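Local coordinates for lipopolysaccharide export system protein LptH (Pseudomonas aeruginosa, PDB 4UU4) that binds lipopolysaccharide in the periplasm and is required for its translocation from the inner to the outer membrane, possibly as part of a bridge joining them, at residues Glu134-Val139 with Gly150-Ser155; Gln46-Tyr51 with Thr70-Lys75; Gln31-Gln36 with Val57-Thr62. All blocks are in the same frame, centred on the assembly; numbering follows the deposited sequence.

Overall arrangement
Contacts 2 and 3 pair antiparallel strands near one end of the LptH jellyroll, one in each sheet; they touch through Tyr51 CD2 and Val35 CG1, 3.9 Å apart. Contact 1 joins the corner between strands 131-135 and 137-141 to the end of strand 147-150 and the loop after it. It reaches the sheet of contact 2 and, through strand 131-135, that of contact 3, on the opposite side of the chain's centre. Contact 2, at the surface, packs the Tyr51 ring edge on Leu71. Contact 3, partly buried, packs branched Ile33, Val35 and Val57, with one water bridging the backbones where they part. Contact 1, also partly buried, relies on a carboxylate gripped by arginine and backbone.

Contact 1. Residues Glu134-Val139 with Gly150-Ser155; sequences EGEKIV and GRATGS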
ATOM      1  N   GLU A 134     -13.691  -5.675   0.077  1.00 29.84           N
ATOM      2  CA  GLU A 134     -12.910  -6.755  -0.528  1.00 24.82           C
ATOM      3  C   GLU A 134     -13.079  -6.792  -2.037  1.00 28.62           C
ATOM      4  O   GLU A 134     -14.174  -6.564  -2.547  1.00 28.84           O
ATOM      5  CB  GLU A 134     -13.278  -8.110   0.079  1.00 30.91           C
ATOM      6  CG  GLU A 134     -12.452  -8.491   1.294  1.00 37.19           C
ATOM      7  CD  GLU A 134     -13.050  -9.648   2.069  1.00 55.06           C
ATOM      8  OE1 GLU A 134     -14.259  -9.591   2.377  1.00 63.94           O
ATOM      9  OE2 GLU A 134     -12.315 -10.607   2.379  1.00 63.83           O
ATOM     10  N   GLY A 135     -11.991  -7.078  -2.745  1.00 21.54           N
ATOM     11  CA  GLY A 135     -11.997  -7.070  -4.196  1.00 22.70           C
ATOM     12  C   GLY A 135     -10.729  -7.630  -4.807  1.00 28.68           C
ATOM     13  O   GLY A 135      -9.747  -7.891  -4.109  1.00 32.24           O
ATOM     14  N   GLU A 136     -10.759  -7.826  -6.121  1.00 23.88           N
ATOM     15  CA  GLU A 136      -9.594  -8.284  -6.862  1.00 27.35           C
ATOM     16  C   GLU A 136      -8.544  -7.181  -6.884  1.00 30.93           C
ATOM     17  O   GLU A 136      -7.340  -7.450  -6.854  1.00 32.53           O
ATOM     18  CB  GLU A 136      -9.982  -8.655  -8.295  1.00 26.44           C
ATOM     19  CG  GLU A 136      -9.771 -10.118  -8.648  1.00 33.62           C
ATOM     20  CD  GLU A 136     -10.057 -10.405 -10.110  1.00 37.17           C
ATOM     21  OE1 GLU A 136      -9.845  -9.497 -10.940  1.00 35.45           O
ATOM     22  OE2 GLU A 136     -10.500 -11.534 -10.428  1.00 40.69           O
ATOM     23  N   LYS A 137      -9.011  -5.938  -6.937  1.00 28.90           N
ATOM     24  CA  LYS A 137      -8.116  -4.792  -6.999  1.00 23.70           C
ATOM     25  C   LYS A 137      -8.738  -3.534  -6.393  1.00 30.06           C
ATOM     26  O   LYS A 137      -9.845  -3.135  -6.758  1.00 30.42           O
ATOM     27  CB  LYS A 137      -7.700  -4.537  -8.448  1.00 30.71           C
ATOM     28  CG  LYS A 137      -6.955  -3.234  -8.663  1.00 26.06           C
ATOM     29  CD  LYS A 137      -6.588  -3.045 -10.117  1.00 28.80           C
ATOM     30  CE  LYS A 137      -6.057  -1.647 -10.364  1.00 29.83           C
ATOM     31  NZ  LYS A 137      -5.363  -1.521 -11.675  1.00 34.66           N
ATOM     32  N   ILE A 138      -8.019  -2.909  -5.466  1.00 28.67           N
ATOM     33  CA  ILE A 138      -8.516  -1.709  -4.802  1.00 28.47           C
ATOM     34  C   ILE A 138      -7.538  -0.544  -4.903  1.00 26.48           C
ATOM     35  O   ILE A 138      -6.409  -0.633  -4.449  1.00 23.41           O
ATOM     36  CB  ILE A 138      -8.823  -1.968  -3.315  1.00 24.47           C
ATOM     37  CG1 ILE A 138      -9.966  -2.969  -3.169  1.00 23.92           C
ATOM     38  CG2 ILE A 138      -9.184  -0.674  -2.620  1.00 27.23           C
ATOM     39  CD1 ILE A 138     -10.370  -3.220  -1.737  1.00 24.07           C
ATOM     40  N   VAL A 139      -7.985   0.555  -5.498  1.00 27.90           N
ATOM     41  CA  VAL A 139      -7.152   1.741  -5.619  1.00 26.62           C
ATOM     42  C   VAL A 139      -7.558   2.773  -4.569  1.00 28.14           C
ATOM     43  O   VAL A 139      -8.736   3.059  -4.398  1.00 28.30           O
ATOM     44  CB  VAL A 139      -7.249   2.343  -7.027  1.00 28.72           C
ATOM     45  CG1 VAL A 139      -6.229   3.458  -7.200  1.00 28.92           C
ATOM     46  CG2 VAL A 139      -7.035   1.259  -8.066  1.00 27.91           C
ATOM     47  N   GLY A 150     -12.583  -3.039  -7.753  1.00 31.02           N
ATOM     48  CA  GLY A 150     -12.951  -3.668  -9.005  1.00 30.14           C
ATOM     49  C   GLY A 150     -12.052  -4.832  -9.339  1.00 30.22           C
ATOM     50  O   GLY A 150     -11.416  -5.401  -8.461  1.00 27.41           O
ATOM     51  N   ARG A 151     -12.000  -5.187 -10.616  1.00 32.80           N
ATOM     52  CA  ARG A 151     -11.185  -6.306 -11.055  1.00 35.78           C
ATOM     53  C   ARG A 151      -9.795  -5.842 -11.451  1.00 38.98           C
ATOM     54  O   ARG A 151      -9.587  -4.681 -11.803  1.00 39.44           O
ATOM     55  CB  ARG A 151     -11.844  -7.025 -12.232  1.00 37.75           C
ATOM     56  CG  ARG A 151     -13.219  -7.572 -11.929  1.00 35.19           C
ATOM     57  CD  ARG A 151     -13.528  -8.746 -12.824  1.00 37.47           C
ATOM     58  NE  ARG A 151     -12.590  -9.838 -12.602  1.00 36.35           N
ATOM     59  CZ  ARG A 151     -12.611 -10.989 -13.263  1.00 38.58           C
ATOM     60  NH1 ARG A 151     -13.526 -11.204 -14.194  1.00 41.29           N
ATOM     61  NH2 ARG A 151     -11.714 -11.926 -12.989  1.00 38.02           N
ATOM     62  N   ALA A 152      -8.844  -6.765 -11.393  1.00 38.90           N
ATOM     63  CA  ALA A 152      -7.476  -6.468 -11.784  1.00 32.50           C
ATOM     64  C   ALA A 152      -7.315  -6.647 -13.290  1.00 36.21           C
ATOM     65  O   ALA A 152      -7.021  -7.739 -13.762  1.00 43.11           O
ATOM     66  CB  ALA A 152      -6.516  -7.366 -11.031  1.00 30.74           C
ATOM     67  N   THR A 153      -7.519  -5.575 -14.048  1.00 47.19           N
ATOM     68  CA  THR A 153      -7.386  -5.641 -15.501  1.00 57.66           C
ATOM     69  C   THR A 153      -5.933  -5.763 -15.940  1.00 54.09           C
ATOM     70  O   THR A 153      -5.207  -4.771 -15.986  1.00 50.88           O
ATOM     71  CB  THR A 153      -7.966  -4.393 -16.191  1.00 64.42           C
ATOM     72  OG1 THR A 153      -7.335  -3.219 -15.661  1.00 74.64           O
ATOM     73  CG2 THR A 153      -9.476  -4.298 -15.986  1.00 51.70           C
ATOM     74  N   GLY A 154      -5.519  -6.977 -16.278  1.00 64.93           N
ATOM     75  CA  GLY A 154      -4.187  -7.221 -16.786  1.00 69.12           C
ATOM     76  C   GLY A 154      -3.153  -7.392 -15.691  1.00 77.44           C
ATOM     77  O   GLY A 154      -2.022  -6.938 -15.828  1.00 89.02           O
ATOM     78  N   SER A 155      -3.548  -8.041 -14.599  1.00 73.86           N
ATOM     79  CA  SER A 155      -2.599  -8.368 -13.539  1.00 75.22           C
ATOM     80  C   SER A 155      -2.600  -9.868 -13.226  1.00 83.29           C
ATOM     81  O   SER A 155      -1.789 -10.346 -12.433  1.00 87.22           O
ATOM     82  CB  SER A 155      -2.882  -7.550 -12.278  1.00 64.96           C
ATOM     83  OG  SER A 155      -3.003  -6.169 -12.573  1.00 70.55           O
TER
HETATM   84  O   HOH W   1     -13.155  -7.805  -7.548  1.00 27.37           O
HETATM   85  O   HOH W   2      -9.311  -9.779 -14.194  1.00 60.84           O
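Gly150 pairs with Lys137 as an antiparallel hydrogen-bonded pair: Lys137 N donates to Gly150 O and Gly150 N to Lys137 O, each over 2.9 Å. A water also ties Gly150 O to Glu136 N, at the corner of the other segment. The Arg151 side chain, bent at chi3 (62°), grips the Glu136 carboxylate side-on, in a salt bridge. Its NH2 reaches the syn lone pair of Glu136 OE2 at 2.9 Å, while NE meets Glu136 OE1 at 3.2 Å from above the carboxylate plane; the two flat groups are turned 58° apart. Glu136 sits where the chain leaves strand 131-135 in one sheet of the jellyroll and enters strand 137-141 in the other, and backbone N-H groups help to hold its acid there. Arg161 N donates to OE2, and the N of Ala152, the next residue along, reaches the anti lone pair of Glu136 OE1 at 2.9 Å in a fairly straight bond (163°). These donors would be expected to stabilise the ionised carboxylate. Ala152 CB rests 4.0 Å from Lys137 CB, and a type II beta turn carries the chain on from Ala152 to Ser155.

Contact 2. Residues Gln46-Tyr51 with Thr70-Lys75; sequences QGVAVY and TLKQDK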
ATOM      1  N   GLN A  46      20.674   3.134 -10.820  1.00 76.69           N
ATOM      2  CA  GLN A  46      19.321   2.907 -11.308  1.00 79.94           C
ATOM      3  C   GLN A  46      18.327   3.785 -10.555  1.00 78.15           C
ATOM      4  O   GLN A  46      17.409   4.347 -11.148  1.00 78.51           O
ATOM      5  CB  GLN A  46      18.932   1.434 -11.147  1.00 84.20           C
ATOM      6  CG  GLN A  46      19.092   0.579 -12.399  1.00 96.82           C
ATOM      7  CD  GLN A  46      20.535   0.207 -12.698  1.00107.10           C
ATOM      8  OE1 GLN A  46      21.410   1.068 -12.789  1.00115.48           O
ATOM      9  NE2 GLN A  46      20.787  -1.086 -12.858  1.00107.73           N
ATOM     10  N   GLY A  47      18.523   3.902  -9.246  1.00 66.62           N
ATOM     11  CA  GLY A  47      17.596   4.620  -8.392  1.00 60.40           C
ATOM     12  C   GLY A  47      16.595   3.650  -7.796  1.00 55.11           C
ATOM     13  O   GLY A  47      15.444   3.996  -7.539  1.00 51.70           O
ATOM     14  N   VAL A  48      17.040   2.418  -7.582  1.00 51.64           N
ATOM     15  CA  VAL A  48      16.168   1.363  -7.086  1.00 43.11           C
ATOM     16  C   VAL A  48      16.769   0.704  -5.849  1.00 43.27           C
ATOM     17  O   VAL A  48      17.966   0.433  -5.805  1.00 49.91           O
ATOM     18  CB  VAL A  48      15.916   0.309  -8.182  1.00 43.79           C
ATOM     19  CG1 VAL A  48      15.224  -0.925  -7.615  1.00 40.89           C
ATOM     20  CG2 VAL A  48      15.101   0.918  -9.313  1.00 50.12           C
ATOM     21  N   ALA A  49      15.941   0.470  -4.837  1.00 40.39           N
ATOM     22  CA  ALA A  49      16.405  -0.197  -3.625  1.00 38.10           C
ATOM     23  C   ALA A  49      15.503  -1.370  -3.267  1.00 35.03           C
ATOM     24  O   ALA A  49      14.285  -1.236  -3.275  1.00 38.08           O
ATOM     25  CB  ALA A  49      16.462   0.789  -2.476  1.00 32.01           C
ATOM     26  N   VAL A  50      16.084  -2.523  -2.952  1.00 35.17           N
ATOM     27  CA  VAL A  50      15.241  -3.632  -2.496  1.00 33.22           C
ATOM     28  C   VAL A  50      15.591  -4.127  -1.088  1.00 29.56           C
ATOM     29  O   VAL A  50      16.745  -4.420  -0.780  1.00 28.77           O
ATOM     30  CB  VAL A  50      15.159  -4.802  -3.519  1.00 35.93           C
ATOM     31  CG1 VAL A  50      16.524  -5.143  -4.063  1.00 43.99           C
ATOM     32  CG2 VAL A  50      14.506  -6.027  -2.891  1.00 37.81           C
ATOM     33  N   TYR A  51      14.563  -4.198  -0.245  1.00 28.10           N
ATOM     34  CA  TYR A  51      14.681  -4.597   1.150  1.00 24.75           C
ATOM     35  C   TYR A  51      13.964  -5.927   1.394  1.00 27.15           C
ATOM     36  O   TYR A  51      12.849  -6.141   0.907  1.00 24.36           O
ATOM     37  CB  TYR A  51      14.073  -3.521   2.052  1.00 23.46           C
ATOM     38  CG  TYR A  51      14.575  -2.119   1.787  1.00 25.65           C
ATOM     39  CD1 TYR A  51      13.991  -1.323   0.809  1.00 22.92           C
ATOM     40  CD2 TYR A  51      15.623  -1.582   2.530  1.00 26.27           C
ATOM     41  CE1 TYR A  51      14.445  -0.039   0.568  1.00 29.12           C
ATOM     42  CE2 TYR A  51      16.085  -0.298   2.295  1.00 25.18           C
ATOM     43  CZ  TYR A  51      15.493   0.466   1.314  1.00 32.79           C
ATOM     44  OH  TYR A  51      15.950   1.742   1.078  1.00 36.78           O
ATOM     45  N   THR A  70      10.350  -2.947  -2.711  1.00 27.26           N
ATOM     46  CA  THR A  70      11.204  -2.231  -3.643  1.00 29.47           C
ATOM     47  C   THR A  70      10.805  -0.763  -3.711  1.00 33.11           C
ATOM     48  O   THR A  70       9.630  -0.446  -3.888  1.00 30.53           O
ATOM     49  CB  THR A  70      11.127  -2.826  -5.059  1.00 30.75           C
ATOM     50  OG1 THR A  70      11.481  -4.213  -5.021  1.00 30.36           O
ATOM     51  CG2 THR A  70      12.075  -2.088  -5.993  1.00 35.46           C
ATOM     52  N   LEU A  71      11.789   0.124  -3.560  1.00 33.22           N
ATOM     53  CA  LEU A  71      11.584   1.552  -3.770  1.00 29.95           C
ATOM     54  C   LEU A  71      12.158   1.952  -5.114  1.00 39.64           C
ATOM     55  O   LEU A  71      13.326   1.671  -5.406  1.00 47.88           O
ATOM     56  CB  LEU A  71      12.276   2.377  -2.688  1.00 28.45           C
ATOM     57  CG  LEU A  71      12.121   1.955  -1.232  1.00 32.81           C
ATOM     58  CD1 LEU A  71      12.689   3.024  -0.313  1.00 39.53           C
ATOM     59  CD2 LEU A  71      10.682   1.685  -0.901  1.00 36.86           C
ATOM     60  N   LYS A  72      11.340   2.607  -5.930  1.00 37.69           N
ATOM     61  CA  LYS A  72      11.838   3.167  -7.177  1.00 38.16           C
ATOM     62  C   LYS A  72      11.916   4.675  -7.025  1.00 41.65           C
ATOM     63  O   LYS A  72      10.994   5.294  -6.502  1.00 42.97           O
ATOM     64  CB  LYS A  72      10.935   2.788  -8.348  1.00 40.12           C
ATOM     65  CG  LYS A  72      10.823   1.286  -8.570  1.00 49.76           C
ATOM     66  CD  LYS A  72       9.873   0.965  -9.714  1.00125.66           C
ATOM     67  CE  LYS A  72       9.780  -0.535  -9.971  1.00 57.76           C
ATOM     68  NZ  LYS A  72       9.057  -1.275  -8.893  1.00 58.52           N
ATOM     69  N   GLN A  73      13.025   5.252  -7.477  1.00 44.68           N
ATOM     70  CA  GLN A  73      13.285   6.680  -7.320  1.00 46.18           C
ATOM     71  C   GLN A  73      12.997   7.439  -8.612  1.00 56.16           C
ATOM     72  O   GLN A  73      13.218   6.922  -9.702  1.00 60.52           O
ATOM     73  CB  GLN A  73      14.741   6.885  -6.892  1.00 97.64           C
ATOM     74  CG  GLN A  73      15.101   8.295  -6.485  1.00 99.91           C
ATOM     75  CD  GLN A  73      16.462   8.378  -5.823  1.00 93.93           C
ATOM     76  OE1 GLN A  73      17.099   7.359  -5.556  1.00 93.44           O
ATOM     77  NE2 GLN A  73      16.915   9.599  -5.554  1.00 90.61           N
ATOM     78  N   ASP A  74      12.493   8.664  -8.488  1.00 62.22           N
ATOM     79  CA  ASP A  74      12.241   9.499  -9.662  1.00 62.02           C
ATOM     80  C   ASP A  74      13.151  10.716  -9.663  1.00 58.08           C
ATOM     81  O   ASP A  74      14.032  10.832  -8.816  1.00 58.45           O
ATOM     82  CB  ASP A  74      10.754   9.901  -9.760  1.00 71.51           C
ATOM     83  CG  ASP A  74      10.359  11.060  -8.829  1.00 79.33           C
ATOM     84  OD1 ASP A  74      11.169  11.526  -8.000  1.00 81.80           O
ATOM     85  OD2 ASP A  74       9.196  11.504  -8.925  1.00 81.28           O
ATOM     86  N   LYS A  75      12.932  11.625 -10.603  1.00 58.16           N
ATOM     87  CA  LYS A  75      13.605  12.914 -10.551  1.00 72.24           C
ATOM     88  C   LYS A  75      13.035  13.682  -9.354  1.00 79.05           C
ATOM     89  O   LYS A  75      11.893  14.137  -9.408  1.00 86.53           O
ATOM     90  CB  LYS A  75      13.411  13.685 -11.863  1.00 69.88           C
ATOM     91  CG  LYS A  75      13.996  12.995 -13.105  1.00 72.99           C
ATOM     92  CD  LYS A  75      12.991  12.068 -13.787  1.00 73.85           C
ATOM     93  CE  LYS A  75      13.610  11.293 -14.951  1.00 78.63           C
ATOM     94  NZ  LYS A  75      14.537  10.207 -14.511  1.00 77.32           N
TER
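Ala49 and Leu71 form the middle of this ladder, a hydrogen-bonded antiparallel pair in which each N donates to the other residue's O over 2.9 Å. Val48 with Lys72 and Val50 with Thr70 are the non-hydrogen-bonded pairs that flank it. In the gaps between, Val48 CA approaches Leu71 O and Thr70 CA approaches Ala49 O as CA-H...O contacts. At the turn end Gln73 N adds a bond to Gly47 O, beyond the last residue of strand 68-72.

On the face of Ala49 and Leu71, the Tyr51 and Leu71 side chains cross at about a right angle. Leu71 CG stands at the edge of the tyrosine ring, near its plane, 3.6 Å from Tyr51 CE1, and Leu71 CD1 reaches on to 3.8 Å from Tyr51 OH. Tyr51 CG lies anti to its own carbonyl carbon (chi1 -51°), and the ring comes closer to strand 68-72 than its CB direction would suggest. On the other face Val48 CG1 meets Thr70 CG2 at 3.7 Å, and Thr70 OG1 lies beside Val50 CB.

Further out, strand 39-43 lines the far side of strand 48-52, with Leu42 against Ala49 and Ala40 against Tyr51. Strand 81-85 continues the sheet past strand 68-72, where Val82 packs on Leu71. Gly47, at positive phi (94°), and Val48 both face Asp43 in a G1 beta bulge at the turn end of the hairpin of strands 39-43 and 48-52. A hairpin with a G1 bulge at its turn, followed by further antiparallel strands, forms one edge of a sheet of the jellyroll, the fold seen in the E. coli Lpt proteins.

Contact 3. Residues Gln31-Gln36 with Val57-Thr62; sequences QPIRVQ and VTQGST
Arg34 and Thr58 pair through their backbones: Arg34 N donates to Thr58 O and Thr58 N to Arg34 O, each over 2.9 Å. Val35 and Val57, the next pair along, are non-hydrogen-bonded. CA-H...O contacts flank the Arg34-Thr58 pair, from Ile33 CA to Thr58 O and from Val57 CA to Arg34 O. Toward Gln31 the two backbones drift apart, and a water bridges them there. It donates to Pro32 O and to Thr58 O, and it accepts from Gly60 N at 3.1 Å.

This pairing sets strand 34-36, the outermost of its sheet within the chain, against strand 55-59 of the jellyroll. Strand 55-59 turns straight into strand 62-66 through a type II' beta turn from Gln59 to Thr62, making a two-residue hairpin loop with Gly60 at positive phi (78°). Gln59 N and Thr62 N each bond to the other's O, and Asp28 OD1 accepts from Ser61 N in the turn.

Apolar packing lies on the face of Val35 and Val57, whose side chains run side by side and point the same way. Val35 CG1 lies 4.1 Å from Val57 CB. Ile33 joins them, its CG2 3.8 Å from Val57 CG2; its CG1, anti to the carbonyl carbon (chi1 -53°), turns to the Gln59 side chain.

Mixed contacts make up the rest. The Gln59 side chain, extended beyond CG, crosses Ile33 obliquely and brings NE2 to 3.6 Å from Ile33 CG1, with Gln31 O also near that amide. On the opposite face the aliphatic part of Arg34 passes the Thr58 hydroxyl, CG being its nearest atom to OG1.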
ATOM      1  N   GLN A  31       7.499  14.222   5.778  1.00 44.98           N
ATOM      2  CA  GLN A  31       8.275  13.497   6.785  1.00 43.77           C
ATOM      3  C   GLN A  31       9.227  12.529   6.097  1.00 42.91           C
ATOM      4  O   GLN A  31       8.974  12.111   4.966  1.00 50.65           O
ATOM      5  CB  GLN A  31       7.347  12.710   7.715  1.00 44.95           C
ATOM      6  CG  GLN A  31       6.318  13.545   8.448  1.00 54.30           C
ATOM      7  CD  GLN A  31       6.926  14.460   9.488  1.00 61.52           C
ATOM      8  OE1 GLN A  31       7.040  14.097  10.659  1.00 68.36           O
ATOM      9  NE2 GLN A  31       7.310  15.660   9.070  1.00 62.22           N
ATOM     10  N   PRO A  32      10.327  12.160   6.776  1.00 40.21           N
ATOM     11  CA  PRO A  32      11.272  11.195   6.204  1.00 37.45           C
ATOM     12  C   PRO A  32      10.722   9.768   6.183  1.00 43.32           C
ATOM     13  O   PRO A  32       9.838   9.427   6.968  1.00 42.78           O
ATOM     14  CB  PRO A  32      12.469  11.280   7.154  1.00 37.04           C
ATOM     15  CG  PRO A  32      11.888  11.731   8.447  1.00 40.04           C
ATOM     16  CD  PRO A  32      10.790  12.681   8.074  1.00 44.41           C
ATOM     17  N   ILE A  33      11.248   8.949   5.277  1.00 50.86           N
ATOM     18  CA  ILE A  33      10.867   7.545   5.176  1.00 47.18           C
ATOM     19  C   ILE A  33      11.896   6.672   5.885  1.00 45.02           C
ATOM     20  O   ILE A  33      13.058   6.641   5.488  1.00 49.50           O
ATOM     21  CB  ILE A  33      10.808   7.094   3.700  1.00 40.06           C
ATOM     22  CG1 ILE A  33       9.909   8.021   2.881  1.00 32.98           C
ATOM     23  CG2 ILE A  33      10.343   5.645   3.594  1.00 42.88           C
ATOM     24  CD1 ILE A  33       9.955   7.729   1.404  1.00 25.42           C
ATOM     25  N   ARG A  34      11.485   5.969   6.935  1.00 49.72           N
ATOM     26  CA  ARG A  34      12.396   5.027   7.584  1.00 48.75           C
ATOM     27  C   ARG A  34      12.070   3.585   7.200  1.00 41.35           C
ATOM     28  O   ARG A  34      10.906   3.210   7.118  1.00 40.54           O
ATOM     29  CB  ARG A  34      12.448   5.217   9.111  1.00 46.68           C
ATOM     30  CG  ARG A  34      11.201   5.812   9.745  1.00 56.88           C
ATOM     31  CD  ARG A  34      11.522   6.570  11.039  1.00 61.82           C
ATOM     32  NE  ARG A  34      12.523   7.616  10.832  1.00 56.30           N
ATOM     33  CZ  ARG A  34      12.743   8.626  11.670  1.00 62.48           C
ATOM     34  NH1 ARG A  34      12.031   8.746  12.783  1.00 65.74           N
ATOM     35  NH2 ARG A  34      13.677   9.528  11.391  1.00 73.37           N
ATOM     36  N   VAL A  35      13.102   2.792   6.925  1.00 30.51           N
ATOM     37  CA  VAL A  35      12.895   1.392   6.571  1.00 26.89           C
ATOM     38  C   VAL A  35      13.677   0.474   7.509  1.00 25.85           C
ATOM     39  O   VAL A  35      14.828   0.743   7.851  1.00 26.27           O
ATOM     40  CB  VAL A  35      13.284   1.090   5.102  1.00 21.01           C
ATOM     41  CG1 VAL A  35      12.606  -0.186   4.630  1.00 19.86           C
ATOM     42  CG2 VAL A  35      12.910   2.245   4.195  1.00 21.23           C
ATOM     43  N   GLN A  36      13.033  -0.605   7.931  1.00 23.72           N
ATOM     44  CA  GLN A  36      13.650  -1.581   8.807  1.00 24.10           C
ATOM     45  C   GLN A  36      13.516  -2.947   8.152  1.00 24.96           C
ATOM     46  O   GLN A  36      12.403  -3.386   7.852  1.00 31.06           O
ATOM     47  CB  GLN A  36      12.963  -1.577  10.174  1.00 27.71           C
ATOM     48  CG  GLN A  36      13.588  -2.511  11.195  1.00 52.12           C
ATOM     49  CD  GLN A  36      12.580  -3.027  12.204  1.00 65.54           C
ATOM     50  OE1 GLN A  36      11.370  -2.972  11.975  1.00 53.34           O
ATOM     51  NE2 GLN A  36      13.076  -3.540  13.327  1.00 70.36           N
ATOM     52  N   VAL A  57       8.383  -0.217   6.287  1.00 29.23           N
ATOM     53  CA  VAL A  57       8.647   1.162   5.892  1.00 22.75           C
ATOM     54  C   VAL A  57       7.587   2.108   6.462  1.00 21.84           C
ATOM     55  O   VAL A  57       6.392   1.909   6.265  1.00 26.83           O
ATOM     56  CB  VAL A  57       8.779   1.318   4.346  1.00 29.65           C
ATOM     57  CG1 VAL A  57       8.227   0.094   3.614  1.00 20.17           C
ATOM     58  CG2 VAL A  57       8.130   2.618   3.862  1.00 16.61           C
ATOM     59  N   THR A  58       8.026   3.126   7.194  1.00 21.89           N
ATOM     60  CA  THR A  58       7.105   4.111   7.749  1.00 26.27           C
ATOM     61  C   THR A  58       7.406   5.526   7.255  1.00 33.21           C
ATOM     62  O   THR A  58       8.569   5.931   7.168  1.00 45.45           O
ATOM     63  CB  THR A  58       7.110   4.106   9.297  1.00 28.57           C
ATOM     64  OG1 THR A  58       8.417   4.434   9.779  1.00 36.72           O
ATOM     65  CG2 THR A  58       6.693   2.744   9.842  1.00 23.86           C
ATOM     66  N   GLN A  59       6.347   6.262   6.925  1.00 24.60           N
ATOM     67  CA  GLN A  59       6.454   7.678   6.585  1.00 36.51           C
ATOM     68  C   GLN A  59       5.411   8.468   7.371  1.00 44.58           C
ATOM     69  O   GLN A  59       4.316   8.742   6.879  1.00 47.16           O
ATOM     70  CB  GLN A  59       6.264   7.890   5.082  1.00 39.18           C
ATOM     71  CG  GLN A  59       6.591   9.295   4.590  1.00 46.04           C
ATOM     72  CD  GLN A  59       6.379   9.455   3.088  1.00 40.95           C
ATOM     73  OE1 GLN A  59       5.544   8.780   2.489  1.00 31.47           O
ATOM     74  NE2 GLN A  59       7.143  10.350   2.477  1.00 37.04           N
ATOM     75  N   GLY A  60       5.753   8.818   8.605  1.00 43.70           N
ATOM     76  CA  GLY A  60       4.846   9.549   9.469  1.00 39.35           C
ATOM     77  C   GLY A  60       3.777   8.661  10.073  1.00 40.83           C
ATOM     78  O   GLY A  60       4.016   7.962  11.057  1.00 49.16           O
ATOM     79  N   SER A  61       2.588   8.697   9.484  1.00 44.78           N
ATOM     80  CA  SER A  61       1.480   7.861   9.935  1.00 43.60           C
ATOM     81  C   SER A  61       1.291   6.687   8.981  1.00 44.69           C
ATOM     82  O   SER A  61       0.668   5.682   9.325  1.00 28.83           O
ATOM     83  CB  SER A  61       0.188   8.674  10.028  1.00 39.50           C
ATOM     84  OG  SER A  61      -0.714   8.298   9.005  1.00 39.72           O
ATOM     85  N   THR A  62       1.833   6.825   7.778  1.00 30.76           N
ATOM     86  CA  THR A  62       1.760   5.768   6.782  1.00 22.77           C
ATOM     87  C   THR A  62       2.686   4.616   7.163  1.00 23.31           C
ATOM     88  O   THR A  62       3.767   4.832   7.714  1.00 21.16           O
ATOM     89  CB  THR A  62       2.135   6.311   5.393  1.00 40.63           C
ATOM     90  OG1 THR A  62       1.202   7.330   5.013  1.00 46.66           O
ATOM     91  CG2 THR A  62       2.118   5.209   4.355  1.00 19.01           C
TER
HETATM   92  O   HOH W   3       8.794   8.420   9.121  1.00 28.24           O